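Local coordinates for protein Cif (Cell cycle inhibiting factor) (Escherichia coli, PDB 3EFY) that deamidates a glutamine side chain of host NEDD8, which blocks cullin-RING ubiquitin ligases and inhibits the host cell cycle, at residues 128-131 with 132-135. Sequence-based numbering, arbitrary orientation.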
# COMPACT_ATOMS: atom_id res chain seq x y z
N THR A 128 -35.87 -4.42 1.60
CA THR A 128 -34.89 -5.49 1.76
C THR A 128 -35.33 -6.68 0.93
O THR A 128 -36.51 -6.99 0.85
CB THR A 128 -34.70 -5.91 3.23
OG1 THR A 128 -35.94 -6.45 3.72
CG2 THR A 128 -34.28 -4.73 4.10
N ASP A 129 -34.38 -7.30 0.26
CA ASP A 129 -34.63 -8.51 -0.46
C ASP A 129 -33.50 -9.44 -0.04
O ASP A 129 -32.38 -9.30 -0.50
CB ASP A 129 -34.61 -8.18 -1.95
CG ASP A 129 -34.81 -9.38 -2.83
OD1 ASP A 129 -34.65 -10.53 -2.36
OD2 ASP A 129 -35.09 -9.16 -4.04
N LEU A 130 -33.77 -10.38 0.86
CA LEU A 130 -32.70 -11.21 1.40
C LEU A 130 -32.06 -12.12 0.35
O LEU A 130 -30.85 -12.40 0.42
CB LEU A 130 -33.18 -12.05 2.59
CG LEU A 130 -33.36 -11.38 3.94
CD1 LEU A 130 -33.87 -12.43 4.93
CD2 LEU A 130 -32.06 -10.72 4.46
N GLU A 131 -32.84 -12.57 -0.64
CA GLU A 131 -32.26 -13.36 -1.69
C GLU A 131 -31.28 -12.50 -2.49
O GLU A 131 -30.23 -12.99 -2.86
CB GLU A 131 -33.32 -13.97 -2.62
CG GLU A 131 -34.24 -14.99 -1.92
CD GLU A 131 -33.60 -16.34 -1.61
OE1 GLU A 131 -32.41 -16.57 -1.92
OE2 GLU A 131 -34.32 -17.20 -1.03
N GLN A 132 -31.66 -11.25 -2.71
CA GLN A 132 -30.82 -10.27 -3.46
C GLN A 132 -29.48 -10.08 -2.71
O GLN A 132 -28.41 -10.16 -3.28
CB GLN A 132 -31.58 -8.98 -3.59
CG GLN A 132 -30.83 -7.87 -4.23
CD GLN A 132 -31.68 -6.64 -4.44
OE1 GLN A 132 -32.32 -6.10 -3.51
NE2 GLN A 132 -31.69 -6.17 -5.68
N ILE A 133 -29.57 -9.89 -1.40
CA ILE A 133 -28.36 -9.68 -0.56
C ILE A 133 -27.49 -10.91 -0.53
O ILE A 133 -26.28 -10.84 -0.70
CB ILE A 133 -28.77 -9.23 0.88
CG1 ILE A 133 -29.45 -7.89 0.87
CG2 ILE A 133 -27.54 -9.21 1.85
CD1 ILE A 133 -30.08 -7.54 2.21
N ALA A 134 -28.08 -12.10 -0.35
CA ALA A 134 -27.28 -13.31 -0.38
C ALA A 134 -26.60 -13.57 -1.69
O ALA A 134 -25.45 -14.00 -1.73
CB ALA A 134 -28.12 -14.54 -0.02
N THR A 135 -27.30 -13.32 -2.79
CA THR A 135 -26.74 -13.52 -4.13
C THR A 135 -25.51 -12.65 -4.38
O THR A 135 -24.53 -13.10 -4.93
CB THR A 135 -27.77 -13.30 -5.22
OG1 THR A 135 -28.76 -14.35 -5.13
CG2 THR A 135 -27.13 -13.38 -6.59
O HOH W 1 -32.35 -5.57 -0.57
O HOH W 2 -35.10 -6.49 -4.73
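Asp129 and Gln132 meet at an N-cap, where the chain enters the short helix 130-137 in the C-terminal part of Cif that this construct covers. Asp129 is the N-cap residue. Asp129 OD1 accepts from Gln132 N at 3.1 Å, a capping bond. The N-H points well at the oxygen (158°), but it arrives from above the carboxylate, 73° out of its plane. Asp129 CG is anti to the backbone N (chi1 178°), beside its own carbonyl carbon, which brings the carboxylate to Gln132 N. There it also packs on an aliphatic part of Gln132, with Asp129 CG 3.3 Å from Gln132 CB. The two side chains cross at about a right angle.

The Gln132 side chain is extended beyond CG, and two waters tie its amide oxygen back to the cap. One water accepts from Asp129 N and donates to Gln132 OE1 at 3.0 Å. The other donates to Asp129 OD2 at 2.8 Å and, weakly, to Gln132 OE1. Both carboxylate oxygens therefore have a partner, as does the backbone N of the cap residue. The negative carboxylate lies at the helix N-terminus, where it would be favoured by the helix dipole.

Regular helical bonding starts at once. Ile133 N donates to Asp129 O at 3.0 Å. Ala134 N bonds to Leu130 O, and Thr135 N to Glu131 O, both at 2.9 Å. Leu130 CD2 and Ile133 CD1 make a loose apolar contact at 4.4 Å.

Gln132 and Ile133 lie against helix 113-124, both touching Tyr119, and Gln132 NE2 bonds weakly to Asn118. Leu130 packs on Val143 and Leu146 of a loop. The Ile133 side chain is about 8 Å from that of His66, a likely active-site residue at the start of strand 66-72.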